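Local coordinates for protein prephenate dehydratase (Arthrobacter aurescens, PDB 3MWB) that probably catalyses the decarboxylating dehydration of prephenate to phenylpyruvate in L-phenylalanine biosynthesis and binds L-phenylalanine in its ACT domain, at residues Gly99-Leu102 / Ser103-Lys106; Arg119-Val122 / Asp123-Pro127; Gly134-Thr137 / Ala138-Ala141; Glu195-Gly198 / Ala199-Thr202. All blocks are in the same frame, centred on the assembly; numbering follows the deposited sequence.

Contacts 1, 2 and 3 belong to the prephenate dehydratase region, whereas contact 4 stands across the chain's centre, where strand 200-207 of the ACT sheet begins; the centres of contacts 1 and 4 are about 50 Å apart. Contacts 1 and 2 touch through packing, with Leu-126 CD2 3.6 Å from Leu-102 O. Contact 3 is buried, contact 2 partly so, and contacts 1 and 4 lie at the surface. Their chemistry follows: contact 3 is a serine N-cap among alanines, contact 2 pairs a salt bridge with an aromatic pair on one helix, and contacts 1 and 4 each close a turn by an aspartate carboxylate accepting a backbone N-H.

Contact 1 (Gly99-Leu102 / Ser103-Lys106); sequences GVEL and SDIK
The carboxylate of Asp-104 and that of Glu-101 are the flat groups here, and they lie nearly parallel, their planes 22° apart. Asp-104 OD2 accepts the N-H of Glu-101, with N 3.0 Å away, on its anti side and slightly out of the carboxylate plane; the nearly straight N-H line (168°) supports a sound bond. The Glu-101 group takes another course: its chain bends at chi2 and OE1 ends 6.0 Å from Asp-104 OD2; the two side chains lie side by side and point the same way, but their like-charged ends are not in contact. In Asp-104, CG stands beside its own backbone N (chi1 -60°), which turns the carboxylate back toward the amide of Glu-101.

The backbone completes the turn. Asp-104 N donates to Glu-101 O at 2.9 Å, and Ile-105 N to Leu-102 O at 3.2 Å; in both the donor sits well above the carbonyl plane. Two successive bonds spanning three residues are the mark of a short 3-10 turn, here in the loop that joins strand 93-96 to strand 107-110 of one mixed sheet in the periplasmic-binding-protein-like part of the enzyme.

Packing is lighter. Val-100 CG1 rests 3.7 Å from Asp-104 CB, crossing that side chain at a slant, while its approach to Ile-105 CG1, at 4.5 Å, is loose. Ile-105 CG1 lies 3.8 Å from Glu-101 O, and the buried side chain of Ile-105 touches Leu-170 of strand 168-171, as does the partly exposed Leu-102. Beyond the turn, Lys-106 N donates to Glu-152 OE1.

Contact 2 (Arg119-Val122 / Asp123-Pro127); sequences RLWV and DEHLP
Helix 119-125 carries two i/i+4 side-chain pairings, Arg-119 with Asp-123 and Trp-121 with His-125. In the first, NH2 of Arg-119 donates to OD1 of Asp-123 at 3.0 Å, a salt bridge that uses the syn lone pair of the oxygen. The acceptor lies in the guanidinium plane, at its edge, but the guanidinium and carboxylate planes stand 79° apart, so one N-H makes the bond and no two-pronged pairing forms. Bends at chi2 and chi3 curl the arginine chain back to reach its partner. Arg-119 also packs on Thr-42 of the second subunit.

In the second, His-125 comes over one face of the indole. Its CD2 leads, 3.4 Å from Trp-121 NE1 and offset toward the rim of the ring system. The five-membered ring centroids are 4.5 Å apart with planes at 55°, an edge-to-face pair in which the imidazole edge meets the indole face. The same face receives His-125 CB, 4.0 Å from the centroid of the six-membered ring and almost on its normal, a CH-pi contact. Trp-121 holds CG anti to its backbone N (chi1 -166°), which lays the ring beside the following turn. At the ring's edge CZ3 meets Leu-126 CD1 at 4.0 Å, and both side chains continue onto Leu-94 of strand 93-96.

The backbone bond from His-125 N to Trp-121 O is 2.9 Å, and that from Leu-126 N to Val-122 O 2.7 Å. These i/i+4 links are those of an alpha-helix, and the departure of Leu-126 from helical phi/psi marks its C-terminal end.

Contact 3 (Gly134-Thr137 / Ala138-Ala141); sequences GSST and AASA
The carbonyl oxygen of Ser-136 is approached by two groups of Ser-140: its backbone N donates at 3.1 Å, and its OG lies 3.2 Å away. The hydroxyl link is not settled, because OG also bonds to Ser-109 OG. Ser-136 is the N-cap of helix 137-143, which follows strand 130-133 in the periplasmic-binding-protein-like part of the enzyme. Its OG accepts Ala-139 N at 3.2 Å with an N-H...O angle of 167°; the hydroxyl sits between backbone N and carbonyl carbon (chi1 66°), which turns it toward the amides of the first helical turn. Since Ala-139 has no polar side chain to return the bond, the cap is one-sided and not a capping box.

The next i/i+4 bond runs from Ala-141 N to Thr-137 O, 2.9 Å. Thr-137 OG1 is hydrogen-bonded to Glu-64 OE2, tying the helix start to a neighbouring loop. The alanines allow close packing: Ala-138 and Ala-141 both touch Ile-160 of helix 158-163. The side chain of Ala-141 is about 4 Å from that of Leu-167, a residue seen binding magnesium in a structure of this protein, although no metal is bound to this chain. Ser-135 packs on Gly-134 of the second subunit, and its own OG rests 3.5 Å from Ala-139 CB.

Contact 4 (Glu195-Gly198 / Ala199-Thr202); sequences ERTG and ADKT
Both oxygens of the Asp-200 carboxylate bind Thr-197. Thr-197 N donates to OD2 at 2.8 Å, on the syn side and close to the carboxylate plane. Thr-197 OG1 donates to OD1 at 2.9 Å, arriving from 60° above that plane. The hydroxyl serves twice, for it also accepts Ala-199 N at 3.0 Å; with chi1 at 64° OG1 sits between backbone N and carbonyl carbon, turned over the bend. This bond from Ala-199 N to the hydroxyl of Thr-197, two residues earlier, defines an ST turn, and Gly-198 carries its positive phi. A water donates to Asp-200 OD1 at 2.6 Å and to Glu-195 O at 2.7 Å, extending the carboxylate's reach to the incoming loop. Three bonds, from Thr-197 N, Thr-197 OG1 and the water, restrain the rotation of the Asp-200 carboxylate.

Around them the packing is thin. Arg-196 CB lies 3.4 Å from Asp-200 OD2, while the arginine's extended chain leads off to Thr-256, where NH1 bonds OG1. Asp-200 also touches His-254 and pairs by backbone with Gly-253. The turn leads the chain into strand 200-207, first strand of the antiparallel sheet typical of the ACT domain.

Contact 1 (Gly99-Leu102 / Ser103-Lys106)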
loop_
_atom_site.group_PDB
_atom_site.type_symbol
_atom_site.label_atom_id
_atom_site.label_comp_id
_atom_site.label_asym_id
_atom_site.label_seq_id
_atom_site.Cartn_x
_atom_site.Cartn_y
_atom_site.Cartn_z
ATOM N N GLY A 99 28.073 17.779 56.118
ATOM C CA GLY A 99 27.467 18.458 57.267
ATOM C C GLY A 99 26.034 18.888 57.016
ATOM O O GLY A 99 25.270 19.092 57.957
ATOM N N VAL A 100 25.672 19.030 55.740
ATOM C CA VAL A 100 24.314 19.406 55.354
ATOM C C VAL A 100 23.398 18.176 55.408
ATOM O O VAL A 100 23.715 17.122 54.847
ATOM C CB VAL A 100 24.271 20.100 53.954
ATOM C CG1 VAL A 100 22.863 20.595 53.627
ATOM C CG2 VAL A 100 25.261 21.275 53.904
ATOM N N GLU A 101 22.275 18.314 56.108
ATOM C CA GLU A 101 21.315 17.222 56.264
ATOM C C GLU A 101 20.017 17.570 55.547
ATOM O O GLU A 101 19.846 18.700 55.104
ATOM C CB GLU A 101 21.052 16.956 57.754
ATOM C CG GLU A 101 22.309 16.842 58.619
ATOM C CD GLU A 101 22.998 15.485 58.530
ATOM O OE1 GLU A 101 22.880 14.801 57.486
ATOM O OE2 GLU A 101 23.672 15.101 59.515
ATOM N N LEU A 102 19.108 16.602 55.439
ATOM C CA LEU A 102 17.800 16.802 54.794
ATOM C C LEU A 102 17.047 18.052 55.267
ATOM O O LEU A 102 16.563 18.834 54.451
ATOM C CB LEU A 102 16.921 15.555 54.965
ATOM C CG LEU A 102 16.868 14.518 53.839
ATOM C CD1 LEU A 102 18.230 13.872 53.559
ATOM C CD2 LEU A 102 15.825 13.442 54.164
ATOM N N SER A 103 16.966 18.237 56.582
ATOM C CA SER A 103 16.318 19.414 57.177
ATOM C C SER A 103 16.925 20.757 56.740
ATOM O O SER A 103 16.258 21.790 56.818
ATOM C CB SER A 103 16.320 19.311 58.703
ATOM O OG SER A 103 17.602 18.957 59.185
ATOM N N ASP A 104 18.171 20.738 56.270
ATOM C CA ASP A 104 18.864 21.965 55.839
ATOM C C ASP A 104 18.601 22.399 54.394
ATOM O O ASP A 104 19.119 23.431 53.966
ATOM C CB ASP A 104 20.374 21.831 56.040
ATOM C CG ASP A 104 20.755 21.589 57.476
ATOM O OD1 ASP A 104 20.223 22.287 58.371
ATOM O OD2 ASP A 104 21.604 20.702 57.708
ATOM N N ILE A 105 17.810 21.626 53.645
ATOM C CA ILE A 105 17.606 21.878 52.209
ATOM C C ILE A 105 16.315 22.645 51.902
ATOM O O ILE A 105 15.205 22.153 52.160
ATOM C CB ILE A 105 17.620 20.563 51.405
ATOM C CG1 ILE A 105 18.977 19.866 51.544
ATOM C CG2 ILE A 105 17.265 20.828 49.924
ATOM C CD1 ILE A 105 18.979 18.422 51.070
ATOM N N LYS A 106 16.463 23.856 51.368
ATOM C CA LYS A 106 15.316 24.643 50.917
ATOM C C LYS A 106 15.275 24.737 49.394
ATOM O O LYS A 106 14.204 24.903 48.805
ATOM C CB LYS A 106 15.314 26.040 51.558
#

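Contact 2 (Arg119-Val122 / Asp123-Pro127)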
loop_
_atom_site.group_PDB
_atom_site.type_symbol
_atom_site.label_atom_id
_atom_site.label_comp_id
_atom_site.label_asym_id
_atom_site.label_seq_id
_atom_site.Cartn_x
_atom_site.Cartn_y
_atom_site.Cartn_z
ATOM N N ARG A 119 10.206 13.463 41.187
ATOM C CA ARG A 119 9.060 14.016 41.900
ATOM C C ARG A 119 8.600 13.229 43.114
ATOM O O ARG A 119 8.327 13.824 44.156
ATOM C CB ARG A 119 7.880 14.232 40.936
ATOM C CG ARG A 119 8.158 15.303 39.871
ATOM C CD ARG A 119 8.737 16.576 40.514
ATOM N NE ARG A 119 7.860 17.058 41.572
ATOM C CZ ARG A 119 6.744 17.760 41.369
ATOM N NH1 ARG A 119 6.377 18.104 40.134
ATOM N NH2 ARG A 119 6.000 18.133 42.405
ATOM N N LEU A 120 8.510 11.906 42.984
ATOM C CA LEU A 120 7.897 11.070 44.026
ATOM C C LEU A 120 8.660 11.172 45.339
ATOM O O LEU A 120 8.088 11.500 46.382
ATOM C CB LEU A 120 7.802 9.606 43.589
ATOM C CG LEU A 120 6.777 9.256 42.513
ATOM C CD1 LEU A 120 7.035 7.845 41.968
ATOM C CD2 LEU A 120 5.349 9.406 43.035
ATOM N N TRP A 121 9.957 10.895 45.263
ATOM C CA TRP A 121 10.851 10.986 46.402
ATOM C C TRP A 121 10.916 12.408 46.966
ATOM O O TRP A 121 10.770 12.606 48.170
ATOM C CB TRP A 121 12.242 10.510 45.988
ATOM C CG TRP A 121 13.132 10.258 47.139
ATOM C CD1 TRP A 121 13.352 9.061 47.757
ATOM C CD2 TRP A 121 13.919 11.224 47.837
ATOM N NE1 TRP A 121 14.242 9.224 48.789
ATOM C CE2 TRP A 121 14.601 10.543 48.862
ATOM C CE3 TRP A 121 14.118 12.603 47.690
ATOM C CZ2 TRP A 121 15.468 11.190 49.740
ATOM C CZ3 TRP A 121 14.978 13.244 48.566
ATOM C CH2 TRP A 121 15.639 12.537 49.577
ATOM N N VAL A 122 11.133 13.400 46.104
ATOM C CA VAL A 122 11.216 14.785 46.576
ATOM C C VAL A 122 9.932 15.258 47.281
ATOM O O VAL A 122 10.013 15.774 48.390
ATOM C CB VAL A 122 11.667 15.774 45.453
ATOM C CG1 VAL A 122 11.445 17.221 45.879
ATOM C CG2 VAL A 122 13.137 15.546 45.100
ATOM N N ASP A 123 8.764 15.071 46.658
ATOM C CA ASP A 123 7.484 15.462 47.293
ATOM C C ASP A 123 7.294 14.800 48.660
ATOM O O ASP A 123 6.720 15.396 49.575
ATOM C CB ASP A 123 6.277 15.081 46.433
ATOM C CG ASP A 123 6.162 15.899 45.169
ATOM O OD1 ASP A 123 6.920 16.877 44.971
ATOM O OD2 ASP A 123 5.288 15.549 44.355
ATOM N N GLU A 124 7.743 13.556 48.772
ATOM C CA GLU A 124 7.554 12.781 49.994
ATOM C C GLU A 124 8.513 13.224 51.092
ATOM O O GLU A 124 8.090 13.475 52.214
ATOM C CB GLU A 124 7.706 11.284 49.713
ATOM C CG GLU A 124 7.625 10.402 50.953
ATOM C CD GLU A 124 6.232 10.352 51.576
ATOM O OE1 GLU A 124 5.251 10.709 50.887
ATOM O OE2 GLU A 124 6.120 9.957 52.757
ATOM N N HIS A 125 9.792 13.353 50.748
ATOM C CA HIS A 125 10.836 13.569 51.740
ATOM C C HIS A 125 11.325 15.006 51.863
ATOM O O HIS A 125 11.840 15.375 52.914
ATOM C CB HIS A 125 12.001 12.610 51.496
ATOM C CG HIS A 125 11.599 11.174 51.563
ATOM N ND1 HIS A 125 11.080 10.602 52.704
ATOM C CD2 HIS A 125 11.605 10.202 50.622
ATOM C CE1 HIS A 125 10.795 9.335 52.468
ATOM N NE2 HIS A 125 11.106 9.067 51.212
ATOM N N LEU A 126 11.182 15.800 50.800
ATOM C CA LEU A 126 11.474 17.239 50.858
ATOM C C LEU A 126 10.308 18.087 50.313
ATOM O O LEU A 126 10.466 18.818 49.328
ATOM C CB LEU A 126 12.786 17.562 50.130
ATOM C CG LEU A 126 14.059 16.841 50.594
ATOM C CD1 LEU A 126 15.212 17.089 49.639
ATOM C CD2 LEU A 126 14.446 17.240 52.019
ATOM N N PRO A 127 9.133 18.013 50.969
ATOM C CA PRO A 127 7.931 18.648 50.423
ATOM C C PRO A 127 8.025 20.180 50.307
ATOM O O PRO A 127 7.312 20.779 49.495
ATOM C CB PRO A 127 6.837 18.238 51.413
ATOM C CG PRO A 127 7.554 18.017 52.708
ATOM C CD PRO A 127 8.901 17.456 52.315
#

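Contact 3 (Gly134-Thr137 / Ala138-Ala141)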
loop_
_atom_site.group_PDB
_atom_site.type_symbol
_atom_site.label_atom_id
_atom_site.label_comp_id
_atom_site.label_asym_id
_atom_site.label_seq_id
_atom_site.Cartn_x
_atom_site.Cartn_y
_atom_site.Cartn_z
ATOM N N GLY A 134 18.872 24.124 36.580
ATOM C CA GLY A 134 20.297 24.138 36.259
ATOM C C GLY A 134 20.515 23.854 34.782
ATOM O O GLY A 134 19.615 23.343 34.118
ATOM N N SER A 135 21.706 24.176 34.270
ATOM C CA SER A 135 22.061 23.917 32.868
ATOM C C SER A 135 22.312 22.430 32.578
ATOM O O SER A 135 22.030 21.951 31.478
ATOM C CB SER A 135 23.281 24.763 32.447
ATOM O OG SER A 135 24.422 24.355 33.191
ATOM N N SER A 136 22.848 21.718 33.567
ATOM C CA SER A 136 23.048 20.262 33.517
ATOM C C SER A 136 23.117 19.713 34.944
ATOM O O SER A 136 23.254 20.493 35.894
ATOM C CB SER A 136 24.318 19.890 32.731
ATOM O OG SER A 136 25.505 20.334 33.373
ATOM N N THR A 137 23.006 18.393 35.104
ATOM C CA THR A 137 23.137 17.791 36.426
ATOM C C THR A 137 24.528 18.064 37.009
ATOM O O THR A 137 24.653 18.409 38.187
ATOM C CB THR A 137 22.806 16.249 36.468
ATOM O OG1 THR A 137 23.800 15.494 35.753
ATOM C CG2 THR A 137 21.406 15.969 35.890
ATOM N N ALA A 138 25.552 17.911 36.170
ATOM C CA ALA A 138 26.944 18.128 36.577
ATOM C C ALA A 138 27.193 19.560 37.064
ATOM O O ALA A 138 27.771 19.739 38.128
ATOM C CB ALA A 138 27.908 17.766 35.445
ATOM N N ALA A 139 26.757 20.562 36.298
ATOM C CA ALA A 139 26.907 21.967 36.704
ATOM C C ALA A 139 26.191 22.252 38.023
ATOM O O ALA A 139 26.710 22.972 38.880
ATOM C CB ALA A 139 26.424 22.922 35.613
ATOM N N SER A 140 25.002 21.673 38.183
ATOM C CA SER A 140 24.249 21.808 39.416
ATOM C C SER A 140 25.055 21.265 40.582
ATOM O O SER A 140 25.156 21.923 41.623
ATOM C CB SER A 140 22.903 21.093 39.315
ATOM O OG SER A 140 22.021 21.833 38.498
ATOM N N ALA A 141 25.630 20.076 40.396
ATOM C CA ALA A 141 26.478 19.466 41.403
ATOM C C ALA A 141 27.712 20.318 41.714
ATOM O O ALA A 141 27.995 20.576 42.896
ATOM C CB ALA A 141 26.881 18.027 40.999
#

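Contact 4 (Glu195-Gly198 / Ala199-Thr202)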
loop_
_atom_site.group_PDB
_atom_site.type_symbol
_atom_site.label_atom_id
_atom_site.label_comp_id
_atom_site.label_asym_id
_atom_site.label_seq_id
_atom_site.Cartn_x
_atom_site.Cartn_y
_atom_site.Cartn_z
ATOM N N GLU A 195 31.521 -6.003 11.194
ATOM C CA GLU A 195 31.014 -7.329 10.888
ATOM C C GLU A 195 29.577 -7.490 11.389
ATOM O O GLU A 195 29.255 -7.069 12.496
ATOM C CB GLU A 195 31.942 -8.395 11.462
ATOM C CG GLU A 195 31.410 -9.815 11.355
ATOM C CD GLU A 195 32.512 -10.843 11.410
ATOM O OE1 GLU A 195 32.642 -11.532 12.451
ATOM O OE2 GLU A 195 33.258 -10.950 10.409
ATOM N N ARG A 196 28.704 -8.056 10.557
ATOM C CA ARG A 196 27.311 -8.303 10.988
ATOM C C ARG A 196 27.265 -9.371 12.082
ATOM O O ARG A 196 28.179 -10.176 12.183
ATOM C CB ARG A 196 26.419 -8.702 9.809
ATOM C CG ARG A 196 26.658 -10.098 9.261
ATOM C CD ARG A 196 26.099 -10.166 7.859
ATOM N NE ARG A 196 26.254 -11.479 7.234
ATOM C CZ ARG A 196 25.883 -11.752 5.989
ATOM N NH1 ARG A 196 25.342 -10.801 5.222
ATOM N NH2 ARG A 196 26.051 -12.974 5.505
ATOM N N THR A 197 26.209 -9.353 12.891
ATOM C CA THR A 197 26.075 -10.250 14.062
ATOM C C THR A 197 24.736 -10.994 14.051
ATOM O O THR A 197 24.513 -11.890 14.862
ATOM C CB THR A 197 26.089 -9.453 15.411
ATOM O OG1 THR A 197 24.932 -8.591 15.472
ATOM C CG2 THR A 197 27.374 -8.637 15.587
ATOM N N GLY A 198 23.839 -10.584 13.164
ATOM C CA GLY A 198 22.456 -11.107 13.140
ATOM C C GLY A 198 21.550 -10.411 14.148
ATOM O O GLY A 198 20.337 -10.683 14.230
ATOM N N ALA A 199 22.162 -9.537 14.953
ATOM C CA ALA A 199 21.427 -8.730 15.915
ATOM C C ALA A 199 21.882 -7.269 15.755
ATOM O O ALA A 199 22.436 -6.667 16.668
ATOM C CB ALA A 199 21.641 -9.249 17.347
ATOM N N ASP A 200 21.638 -6.718 14.569
ATOM C CA ASP A 200 22.178 -5.413 14.213
ATOM C C ASP A 200 21.060 -4.417 13.994
ATOM O O ASP A 200 19.891 -4.786 13.830
ATOM C CB ASP A 200 23.024 -5.509 12.934
ATOM C CG ASP A 200 24.295 -6.338 13.117
ATOM O OD1 ASP A 200 25.037 -6.107 14.078
ATOM O OD2 ASP A 200 24.550 -7.225 12.279
ATOM N N LYS A 201 21.453 -3.146 13.971
ATOM C CA LYS A 201 20.579 -2.042 13.674
ATOM C C LYS A 201 21.178 -1.278 12.491
ATOM O O LYS A 201 22.402 -1.168 12.364
ATOM C CB LYS A 201 20.515 -1.147 14.914
ATOM C CG LYS A 201 19.304 -0.261 15.015
ATOM C CD LYS A 201 19.215 0.421 16.411
ATOM C CE LYS A 201 18.393 -0.350 17.444
ATOM N NZ LYS A 201 18.368 0.418 18.729
ATOM N N THR A 202 20.320 -0.756 11.621
ATOM C CA THR A 202 20.764 0.116 10.549
ATOM C C THR A 202 19.989 1.416 10.628
ATOM O O THR A 202 18.758 1.407 10.737
ATOM C CB THR A 202 20.655 -0.559 9.145
ATOM O OG1 THR A 202 21.547 -1.683 9.072
ATOM C CG2 THR A 202 21.018 0.421 7.988
HETATM O O HOH W 1 27.435 -5.335 13.473
#